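Local coordinates for halocarboxylic acid dehalogenase DehI (Pseudomonas putida, PDB 3BJX), which probably hydrolyses the carbon-halogen bond of alpha-haloacids, releasing halide and leaving a hydroxy acid, at residues L133-Q144 / T274-A285; T77-L87 / A243-P251. All blocks are in the same frame, centred on the assembly; numbering follows the deposited sequence.

Contact 1 (L133-Q144 / T274-A285); sequences LLLITALSESMQ and TGVLFMYQRFIA
The CB of Leu277 rests on Ser140 CB at 3.6 Å. Beyond CG the branches part: CD1 rests against Met143 CG and the backbone O of Leu139, while CD2 presses on Leu139 CB at 3.5 Å and lies beside Ile136 O. Leu277 is thus a knob in a hole made by Ile136, Leu139, Ser140 and Met143, in the all-helical DehI fold, where the 133-143 part of helix 112-143 and the 274-285 part of helix 267-299 run roughly antiparallel, 144° between their directions and 8.9 Å between their axes. One turn on, Gln281 makes the direct hydrogen bond across the contact. With OG opposite its own backbone N (chi1 176°), Ser140 donates to Gln281 OE1 at 2.8 Å, meeting it from above the amide plane and not on a lone pair. Gln281 NE2 points to Thr137, touching CG2 and donating to a water that in turn donates to Thr137 OG1. With a leucine in place of Gln281, Ser140 OG would probably lose its acceptor and this water its amide donor. Leu133 CB meets Ile284 CG2 at 3.7 Å. A second water donates to Ser140 OG and Thr274 O and accepts from Gln144 NE2, which lies near the Phe278 ring edge.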
loop_
_atom_site.group_PDB
_atom_site.type_symbol
_atom_site.label_atom_id
_atom_site.label_comp_id
_atom_site.label_asym_id
_atom_site.label_seq_id
_atom_site.Cartn_x
_atom_site.Cartn_y
_atom_site.Cartn_z
ATOM N N LEU A 133 -12.056 -8.254 0.700
ATOM C CA LEU A 133 -11.782 -6.836 0.964
ATOM C C LEU A 133 -12.207 -6.407 2.380
ATOM O O LEU A 133 -11.572 -5.544 2.969
ATOM C CB LEU A 133 -12.442 -5.938 -0.101
ATOM C CG LEU A 133 -12.237 -4.421 -0.047
ATOM C CD1 LEU A 133 -10.729 -4.020 0.001
ATOM C CD2 LEU A 133 -12.975 -3.713 -1.214
ATOM N N LEU A 134 -13.261 -7.013 2.919
ATOM C CA LEU A 134 -13.716 -6.724 4.284
ATOM C C LEU A 134 -12.809 -7.353 5.317
ATOM O O LEU A 134 -12.379 -6.682 6.254
ATOM C CB LEU A 134 -15.139 -7.226 4.513
ATOM C CG LEU A 134 -16.251 -6.448 3.847
ATOM C CD1 LEU A 134 -17.462 -7.351 3.763
ATOM C CD2 LEU A 134 -16.555 -5.093 4.556
ATOM N N LEU A 135 -12.542 -8.652 5.160
ATOM C CA LEU A 135 -11.587 -9.363 6.028
ATOM C C LEU A 135 -10.263 -8.586 6.144
ATOM O O LEU A 135 -9.892 -8.171 7.234
ATOM C CB LEU A 135 -11.351 -10.806 5.554
ATOM C CG LEU A 135 -10.227 -11.594 6.256
ATOM C CD1 LEU A 135 -10.432 -11.658 7.765
ATOM C CD2 LEU A 135 -10.067 -12.991 5.708
ATOM N N ILE A 136 -9.589 -8.369 5.016
ATOM C CA ILE A 136 -8.316 -7.650 4.952
ATOM C C ILE A 136 -8.400 -6.242 5.555
ATOM O O ILE A 136 -7.469 -5.804 6.246
ATOM C CB ILE A 136 -7.777 -7.639 3.487
ATOM C CG1 ILE A 136 -7.411 -9.074 3.010
ATOM C CG2 ILE A 136 -6.665 -6.626 3.274
ATOM C CD1 ILE A 136 -6.676 -9.940 3.997
ATOM N N THR A 137 -9.518 -5.549 5.304
ATOM C CA THR A 137 -9.829 -4.272 5.973
ATOM C C THR A 137 -10.045 -4.402 7.489
ATOM O O THR A 137 -9.509 -3.571 8.226
ATOM C CB THR A 137 -11.021 -3.517 5.320
ATOM O OG1 THR A 137 -10.823 -3.459 3.907
ATOM C CG2 THR A 137 -11.118 -2.067 5.849
ATOM N N ALA A 138 -10.801 -5.412 7.967
ATOM C CA ALA A 138 -10.951 -5.614 9.430
ATOM C C ALA A 138 -9.587 -5.852 10.080
ATOM O O ALA A 138 -9.248 -5.247 11.111
ATOM C CB ALA A 138 -11.900 -6.762 9.752
ATOM N N LEU A 139 -8.792 -6.705 9.436
ATOM C CA LEU A 139 -7.418 -6.970 9.837
ATOM C C LEU A 139 -6.488 -5.754 9.775
ATOM O O LEU A 139 -5.707 -5.574 10.673
ATOM C CB LEU A 139 -6.835 -8.125 9.018
ATOM C CG LEU A 139 -7.474 -9.526 9.037
ATOM C CD1 LEU A 139 -6.523 -10.534 8.445
ATOM C CD2 LEU A 139 -7.928 -9.969 10.418
ATOM N N SER A 140 -6.560 -4.936 8.718
ATOM C CA SER A 140 -5.614 -3.851 8.544
ATOM C C SER A 140 -5.921 -2.746 9.530
ATOM O O SER A 140 -5.017 -2.177 10.162
ATOM C CB SER A 140 -5.664 -3.301 7.123
ATOM O OG SER A 140 -4.800 -2.175 6.989
ATOM N N GLU A 141 -7.212 -2.461 9.673
ATOM C CA GLU A 141 -7.671 -1.392 10.543
ATOM C C GLU A 141 -7.308 -1.616 12.022
ATOM O O GLU A 141 -6.834 -0.696 12.708
ATOM C CB GLU A 141 -9.177 -1.229 10.330
ATOM C CG GLU A 141 -9.718 0.184 10.372
ATOM C CD GLU A 141 -8.943 1.197 9.553
ATOM O OE1 GLU A 141 -8.442 0.880 8.459
ATOM O OE2 GLU A 141 -8.861 2.346 10.014
ATOM N N SER A 142 -7.506 -2.843 12.510
ATOM C CA SER A 142 -7.166 -3.195 13.891
ATOM C C SER A 142 -5.646 -3.300 14.105
ATOM O O SER A 142 -5.111 -2.874 15.147
ATOM C CB SER A 142 -7.888 -4.469 14.340
ATOM O OG SER A 142 -7.634 -5.554 13.463
HETATM N N MSE A 143 -4.956 -3.861 13.112
HETATM C CA MSE A 143 -3.497 -3.826 13.056
HETATM C C MSE A 143 -2.971 -2.420 13.310
HETATM O O MSE A 143 -1.969 -2.240 13.989
HETATM C CB MSE A 143 -3.009 -4.311 11.692
HETATM C CG MSE A 143 -1.506 -4.343 11.525
HETATM SE SE MSE A 143 -0.630 -5.407 12.928
HETATM C CE MSE A 143 -1.705 -7.040 12.782
ATOM N N GLN A 144 -3.665 -1.428 12.767
ATOM C CA GLN A 144 -3.300 -0.026 12.968
ATOM C C GLN A 144 -4.002 0.704 14.151
ATOM O O GLN A 144 -4.045 1.922 14.176
ATOM C CB GLN A 144 -3.453 0.753 11.654
ATOM C CG GLN A 144 -2.511 0.285 10.561
ATOM C CD GLN A 144 -2.753 1.040 9.267
ATOM O OE1 GLN A 144 -3.224 2.168 9.298
ATOM N NE2 GLN A 144 -2.434 0.421 8.125
ATOM N N THR A 274 1.853 -4.954 8.888
ATOM C CA THR A 274 1.126 -3.690 8.714
ATOM C C THR A 274 1.151 -3.268 7.261
ATOM O O THR A 274 0.106 -2.891 6.724
ATOM C CB THR A 274 1.726 -2.538 9.557
ATOM O OG1 THR A 274 1.678 -2.880 10.942
ATOM C CG2 THR A 274 0.983 -1.220 9.325
ATOM N N GLY A 275 2.335 -3.323 6.646
ATOM C CA GLY A 275 2.548 -2.933 5.243
ATOM C C GLY A 275 1.846 -3.875 4.282
ATOM O O GLY A 275 1.325 -3.450 3.259
ATOM N N VAL A 276 1.814 -5.151 4.628
ATOM C CA VAL A 276 1.163 -6.176 3.806
ATOM C C VAL A 276 -0.362 -5.981 3.773
ATOM O O VAL A 276 -0.982 -6.035 2.703
ATOM C CB VAL A 276 1.553 -7.603 4.289
ATOM C CG1 VAL A 276 0.644 -8.665 3.712
ATOM C CG2 VAL A 276 2.971 -7.914 3.899
ATOM N N LEU A 277 -0.943 -5.704 4.939
ATOM C CA LEU A 277 -2.383 -5.425 5.067
ATOM C C LEU A 277 -2.813 -4.163 4.325
ATOM O O LEU A 277 -3.805 -4.188 3.589
ATOM C CB LEU A 277 -2.803 -5.373 6.538
ATOM C CG LEU A 277 -2.838 -6.771 7.181
ATOM C CD1 LEU A 277 -2.614 -6.682 8.678
ATOM C CD2 LEU A 277 -4.141 -7.547 6.822
ATOM N N PHE A 278 -2.054 -3.090 4.505
ATOM C CA PHE A 278 -2.220 -1.859 3.737
ATOM C C PHE A 278 -2.278 -2.143 2.242
ATOM O O PHE A 278 -3.262 -1.836 1.585
ATOM C CB PHE A 278 -1.049 -0.932 4.004
ATOM C CG PHE A 278 -1.204 0.431 3.408
ATOM C CD1 PHE A 278 -1.803 1.450 4.144
ATOM C CD2 PHE A 278 -0.741 0.706 2.116
ATOM C CE1 PHE A 278 -1.941 2.701 3.606
ATOM C CE2 PHE A 278 -0.868 1.975 1.571
ATOM C CZ PHE A 278 -1.470 2.974 2.324
HETATM N N MSE A 279 -1.215 -2.738 1.721
HETATM C CA MSE A 279 -1.151 -3.132 0.321
HETATM C C MSE A 279 -2.332 -3.974 -0.184
HETATM O O MSE A 279 -2.796 -3.786 -1.304
HETATM C CB MSE A 279 0.143 -3.903 0.092
HETATM C CG MSE A 279 0.393 -4.237 -1.343
HETATM SE SE MSE A 279 2.204 -4.853 -1.573
HETATM C CE MSE A 279 2.096 -6.603 -0.635
ATOM N N TYR A 280 -2.782 -4.934 0.618
ATOM C CA TYR A 280 -3.863 -5.811 0.171
ATOM C C TYR A 280 -5.259 -5.164 0.187
ATOM O O TYR A 280 -6.110 -5.567 -0.580
ATOM C CB TYR A 280 -3.831 -7.210 0.830
ATOM C CG TYR A 280 -2.924 -8.182 0.104
ATOM C CD1 TYR A 280 -3.293 -8.738 -1.132
ATOM C CD2 TYR A 280 -1.684 -8.534 0.640
ATOM C CE1 TYR A 280 -2.438 -9.613 -1.806
ATOM C CE2 TYR A 280 -0.834 -9.413 -0.020
ATOM C CZ TYR A 280 -1.213 -9.940 -1.234
ATOM O OH TYR A 280 -0.354 -10.818 -1.860
ATOM N N GLN A 281 -5.486 -4.147 1.020
ATOM C CA GLN A 281 -6.703 -3.311 0.871
ATOM C C GLN A 281 -6.850 -2.801 -0.566
ATOM O O GLN A 281 -7.910 -2.937 -1.174
ATOM C CB GLN A 281 -6.697 -2.128 1.838
ATOM C CG GLN A 281 -6.635 -2.488 3.307
ATOM C CD GLN A 281 -6.698 -1.280 4.198
ATOM O OE1 GLN A 281 -5.678 -0.796 4.707
ATOM N NE2 GLN A 281 -7.886 -0.781 4.407
ATOM N N ARG A 282 -5.767 -2.240 -1.107
ATOM C CA ARG A 282 -5.776 -1.633 -2.441
ATOM C C ARG A 282 -5.749 -2.686 -3.537
ATOM O O ARG A 282 -6.355 -2.498 -4.593
ATOM C CB ARG A 282 -4.583 -0.678 -2.618
ATOM C CG ARG A 282 -4.720 0.659 -1.956
ATOM C CD ARG A 282 -4.442 0.613 -0.464
ATOM N NE ARG A 282 -4.626 1.930 0.132
ATOM C CZ ARG A 282 -4.723 2.159 1.433
ATOM N NH1 ARG A 282 -4.590 1.160 2.303
ATOM N NH2 ARG A 282 -4.909 3.404 1.865
ATOM N N PHE A 283 -5.052 -3.789 -3.276
ATOM C CA PHE A 283 -4.892 -4.869 -4.241
ATOM C C PHE A 283 -6.232 -5.516 -4.525
ATOM O O PHE A 283 -6.634 -5.638 -5.703
ATOM C CB PHE A 283 -3.848 -5.885 -3.750
ATOM C CG PHE A 283 -3.627 -7.062 -4.689
ATOM C CD1 PHE A 283 -2.527 -7.095 -5.532
ATOM C CD2 PHE A 283 -4.512 -8.135 -4.715
ATOM C CE1 PHE A 283 -2.306 -8.159 -6.391
ATOM C CE2 PHE A 283 -4.305 -9.218 -5.573
ATOM C CZ PHE A 283 -3.201 -9.221 -6.413
ATOM N N ILE A 284 -6.922 -5.911 -3.444
ATOM C CA ILE A 284 -8.253 -6.524 -3.521
ATOM C C ILE A 284 -9.258 -5.566 -4.142
ATOM O O ILE A 284 -10.002 -5.957 -5.047
ATOM C CB ILE A 284 -8.825 -6.939 -2.153
ATOM C CG1 ILE A 284 -7.803 -7.699 -1.301
ATOM C CG2 ILE A 284 -10.144 -7.740 -2.358
ATOM C CD1 ILE A 284 -7.619 -9.114 -1.647
ATOM N N ALA A 285 -9.319 -4.329 -3.644
ATOM C CA ALA A 285 -10.139 -3.290 -4.310
ATOM C C ALA A 285 -9.874 -3.275 -5.823
ATOM O O ALA A 285 -10.820 -3.380 -6.610
ATOM C CB ALA A 285 -9.932 -1.910 -3.706
HETATM O O HOH W 1 -10.384 -0.835 2.623
HETATM O O HOH W 2 -2.084 -2.472 8.092
#

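Contact 2 (T77-L87 / A243-P251); sequences TRYAEQAADEL and ARELVRGLP. Unlike the reference sequence in segment 243-251: Arg244 (reference Pro).
Tyr79 and Leu246 interlock where helix 78-90 runs nearly antiparallel to the end of helix 230-248, the short axes 169° apart in direction, in a knobs-into-holes fit. Leu246 is the knob, set among Tyr79, Ala83, Glu86 and Leu87. The apolar contacts centre on its two methyls. CD2 settles on Ala83 CB at 3.7 Å, whereas CD1 lies 3.8 Å from Leu87 CG, these two leucines reaching toward each other tip to tip. Leu87 also sends both methyls to Ala243. Glu86 closes the hole with its extended chain, OE1 lying 4.1 Å from Leu246 CD2 while OE2 makes salt bridges to Arg242 and Arg90.

Aromatic contacts belong to Tyr79, whose ring is carried toward the turn after helix 230-248 by CG standing opposite the backbone N (chi1 -179°). Two CH-pi contacts share one face: Pro251 CD lies 4.2 Å from the Tyr79 ring centroid and Leu250 CA 4.3 Å from it. Leu250 CD2 adds a methyl contact with Tyr79 CD2.

The hydrogen bond across the contact is made by the hydroxyl of this tyrosine. Tyr79 OH donates 2.8 Å to Leu246 O, in the carbonyl plane and on a lone pair, tying the phenol to the last turn of the helix. At the start of the other helix, Thr77 is the N-cap: its CG2 touches Pro251 CG, and its OG1, also hydrogen-bonded to Ala74 O, accepts from Ala80 N at 3.0 Å.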
loop_
_atom_site.group_PDB
_atom_site.type_symbol
_atom_site.label_atom_id
_atom_site.label_comp_id
_atom_site.label_asym_id
_atom_site.label_seq_id
_atom_site.Cartn_x
_atom_site.Cartn_y
_atom_site.Cartn_z
ATOM N N THR A 77 -22.091 -12.959 9.288
ATOM C CA THR A 77 -23.292 -12.224 9.576
ATOM C C THR A 77 -23.918 -11.772 8.264
ATOM O O THR A 77 -23.205 -11.560 7.269
ATOM C CB THR A 77 -23.020 -11.009 10.510
ATOM O OG1 THR A 77 -22.259 -10.016 9.818
ATOM C CG2 THR A 77 -22.267 -11.435 11.769
ATOM N N ARG A 78 -25.250 -11.672 8.254
ATOM C CA ARG A 78 -25.975 -11.021 7.189
ATOM C C ARG A 78 -25.392 -9.629 6.909
ATOM O O ARG A 78 -25.286 -9.230 5.754
ATOM C CB ARG A 78 -27.467 -10.945 7.532
ATOM C CG ARG A 78 -28.343 -10.082 6.600
ATOM C CD ARG A 78 -28.495 -10.645 5.180
ATOM N NE ARG A 78 -29.041 -11.999 5.216
ATOM C CZ ARG A 78 -28.816 -12.939 4.304
ATOM N NH1 ARG A 78 -28.043 -12.690 3.268
ATOM N NH2 ARG A 78 -29.351 -14.145 4.460
ATOM N N TYR A 79 -25.019 -8.902 7.964
ATOM C CA TYR A 79 -24.332 -7.622 7.826
ATOM C C TYR A 79 -23.148 -7.743 6.874
ATOM O O TYR A 79 -23.095 -7.019 5.882
ATOM C CB TYR A 79 -23.884 -7.041 9.184
ATOM C CG TYR A 79 -23.190 -5.680 9.068
ATOM C CD1 TYR A 79 -23.815 -4.515 9.489
ATOM C CD2 TYR A 79 -21.899 -5.569 8.514
ATOM C CE1 TYR A 79 -23.167 -3.245 9.372
ATOM C CE2 TYR A 79 -21.248 -4.329 8.398
ATOM C CZ TYR A 79 -21.887 -3.175 8.827
ATOM O OH TYR A 79 -21.247 -1.967 8.703
ATOM N N ALA A 80 -22.225 -8.663 7.151
ATOM C CA ALA A 80 -21.047 -8.820 6.314
ATOM C C ALA A 80 -21.398 -9.171 4.859
ATOM O O ALA A 80 -20.722 -8.717 3.928
ATOM C CB ALA A 80 -20.096 -9.825 6.896
ATOM N N GLU A 81 -22.446 -9.967 4.668
ATOM C CA GLU A 81 -22.898 -10.362 3.325
ATOM C C GLU A 81 -23.482 -9.169 2.555
ATOM O O GLU A 81 -23.159 -8.951 1.388
ATOM C CB GLU A 81 -23.891 -11.527 3.416
ATOM C CG GLU A 81 -24.241 -12.187 2.086
ATOM C CD GLU A 81 -23.165 -13.102 1.552
ATOM O OE1 GLU A 81 -22.353 -13.630 2.358
ATOM O OE2 GLU A 81 -23.139 -13.299 0.308
ATOM N N GLN A 82 -24.297 -8.374 3.241
ATOM C CA GLN A 82 -24.870 -7.154 2.690
ATOM C C GLN A 82 -23.783 -6.119 2.366
ATOM O O GLN A 82 -23.853 -5.443 1.340
ATOM C CB GLN A 82 -25.921 -6.571 3.660
ATOM C CG GLN A 82 -27.115 -5.911 2.976
ATOM C CD GLN A 82 -27.846 -6.865 2.021
ATOM O OE1 GLN A 82 -27.939 -8.074 2.277
ATOM N NE2 GLN A 82 -28.353 -6.326 0.911
ATOM N N ALA A 83 -22.803 -6.006 3.260
ATOM C CA ALA A 83 -21.613 -5.177 3.097
ATOM C C ALA A 83 -20.812 -5.574 1.857
ATOM O O ALA A 83 -20.422 -4.710 1.066
ATOM C CB ALA A 83 -20.756 -5.244 4.338
ATOM N N ALA A 84 -20.582 -6.864 1.662
ATOM C CA ALA A 84 -19.908 -7.354 0.448
ATOM C C ALA A 84 -20.777 -7.177 -0.790
ATOM O O ALA A 84 -20.258 -6.901 -1.853
ATOM C CB ALA A 84 -19.509 -8.835 0.601
ATOM N N ASP A 85 -22.097 -7.353 -0.645
ATOM C CA ASP A 85 -23.056 -7.079 -1.706
ATOM C C ASP A 85 -22.956 -5.638 -2.213
ATOM O O ASP A 85 -22.920 -5.426 -3.431
ATOM C CB ASP A 85 -24.506 -7.385 -1.271
ATOM C CG ASP A 85 -24.816 -8.893 -1.187
ATOM O OD1 ASP A 85 -24.018 -9.726 -1.653
ATOM O OD2 ASP A 85 -25.883 -9.247 -0.652
ATOM N N GLU A 86 -22.918 -4.667 -1.283
ATOM C CA GLU A 86 -22.808 -3.233 -1.620
ATOM C C GLU A 86 -21.518 -2.929 -2.384
ATOM O O GLU A 86 -21.562 -2.316 -3.480
ATOM C CB GLU A 86 -22.884 -2.341 -0.364
ATOM C CG GLU A 86 -22.427 -0.897 -0.612
ATOM C CD GLU A 86 -22.712 0.078 0.526
ATOM O OE1 GLU A 86 -23.099 -0.349 1.624
ATOM O OE2 GLU A 86 -22.522 1.310 0.314
ATOM N N LEU A 87 -20.383 -3.341 -1.798
ATOM C CA LEU A 87 -19.057 -3.192 -2.426
ATOM C C LEU A 87 -19.021 -3.801 -3.811
ATOM O O LEU A 87 -18.511 -3.184 -4.727
ATOM C CB LEU A 87 -17.929 -3.782 -1.570
ATOM C CG LEU A 87 -17.646 -3.143 -0.204
ATOM C CD1 LEU A 87 -16.827 -4.069 0.663
ATOM C CD2 LEU A 87 -16.969 -1.752 -0.326
ATOM N N ALA A 243 -15.338 0.085 2.326
ATOM C CA ALA A 243 -14.982 -1.102 3.112
ATOM C C ALA A 243 -14.484 -0.769 4.523
ATOM O O ALA A 243 -14.769 -1.504 5.457
ATOM C CB ALA A 243 -13.952 -1.941 2.369
ATOM N N ARG A 244 -13.744 0.339 4.653
ATOM C CA ARG A 244 -13.243 0.882 5.938
ATOM C C ARG A 244 -14.415 1.226 6.849
ATOM O O ARG A 244 -14.419 0.848 7.997
ATOM C CB ARG A 244 -12.305 2.091 5.689
ATOM C CG ARG A 244 -11.642 2.768 6.920
ATOM C CD ARG A 244 -10.451 3.688 6.489
ATOM N NE ARG A 244 -9.127 2.986 6.477
ATOM C CZ ARG A 244 -8.149 3.113 5.565
ATOM N NH1 ARG A 244 -8.288 3.909 4.506
ATOM N NH2 ARG A 244 -7.030 2.419 5.719
ATOM N N GLU A 245 -15.423 1.911 6.311
ATOM C CA GLU A 245 -16.619 2.266 7.072
ATOM C C GLU A 245 -17.427 1.025 7.412
ATOM O O GLU A 245 -17.921 0.882 8.543
ATOM C CB GLU A 245 -17.510 3.239 6.296
ATOM C CG GLU A 245 -16.825 4.550 5.917
ATOM C CD GLU A 245 -17.583 5.318 4.877
ATOM O OE1 GLU A 245 -18.474 4.741 4.237
ATOM O OE2 GLU A 245 -17.293 6.499 4.685
ATOM N N LEU A 246 -17.575 0.139 6.428
ATOM C CA LEU A 246 -18.312 -1.082 6.640
ATOM C C LEU A 246 -17.711 -1.896 7.791
ATOM O O LEU A 246 -18.471 -2.455 8.586
ATOM C CB LEU A 246 -18.458 -1.903 5.338
ATOM C CG LEU A 246 -19.481 -1.310 4.364
ATOM C CD1 LEU A 246 -19.301 -1.848 2.967
ATOM C CD2 LEU A 246 -20.904 -1.550 4.847
ATOM N N VAL A 247 -16.378 -1.961 7.916
ATOM C CA VAL A 247 -15.826 -2.731 9.059
ATOM C C VAL A 247 -16.016 -2.071 10.421
ATOM O O VAL A 247 -16.065 -2.781 11.420
ATOM C CB VAL A 247 -14.362 -3.316 8.887
ATOM C CG1 VAL A 247 -14.099 -3.754 7.455
ATOM C CG2 VAL A 247 -13.278 -2.358 9.417
ATOM N N ARG A 248 -16.114 -0.738 10.461
ATOM C CA ARG A 248 -16.424 0.004 11.692
ATOM C C ARG A 248 -17.781 -0.356 12.249
ATOM O O ARG A 248 -17.944 -0.427 13.464
ATOM C CB ARG A 248 -16.469 1.509 11.452
ATOM C CG ARG A 248 -15.171 2.131 11.204
ATOM C CD ARG A 248 -14.513 2.743 12.438
ATOM N NE ARG A 248 -13.348 3.473 11.931
ATOM C CZ ARG A 248 -12.167 2.931 11.641
ATOM N NH1 ARG A 248 -11.912 1.653 11.875
ATOM N NH2 ARG A 248 -11.226 3.690 11.125
ATOM N N GLY A 249 -18.741 -0.545 11.336
ATOM C CA GLY A 249 -20.142 -0.810 11.659
ATOM C C GLY A 249 -20.413 -2.283 11.874
ATOM O O GLY A 249 -21.551 -2.687 12.107
ATOM N N LEU A 250 -19.376 -3.106 11.813
ATOM C CA LEU A 250 -19.579 -4.536 12.016
ATOM C C LEU A 250 -20.188 -4.781 13.404
ATOM O O LEU A 250 -19.892 -4.038 14.354
ATOM C CB LEU A 250 -18.268 -5.303 11.870
ATOM C CG LEU A 250 -17.912 -5.885 10.505
ATOM C CD1 LEU A 250 -16.477 -6.372 10.497
ATOM C CD2 LEU A 250 -18.844 -7.052 10.149
ATOM N N PRO A 251 -21.080 -5.792 13.515
ATOM C CA PRO A 251 -21.460 -6.251 14.849
ATOM C C PRO A 251 -20.350 -7.149 15.410
ATOM O O PRO A 251 -19.652 -7.843 14.641
ATOM C CB PRO A 251 -22.732 -7.075 14.581
ATOM C CG PRO A 251 -22.585 -7.562 13.193
ATOM C CD PRO A 251 -21.782 -6.536 12.447
#

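The centres of the two contacts lie 14 Å apart, and their segments alternate along the chain: 77-87, 133-144, 243-251, then 274-285. No helix is shared, but helices 112-143 and 230-248 touch directly and so join the pairs, Leu134 packing on Leu246 and Thr137 on Val247. Glu141 of contact 1 makes the charged link, its OE2 bridging to Arg248 and its OE1 to Arg244, a position where the reference sequence has proline. Because each pair unites parts distant in sequence, the crossed connections knit early and late regions into one all-helical body. Both contacts also reach the second subunit, Phe278 meeting its Met279 and Arg248 its Tyr197.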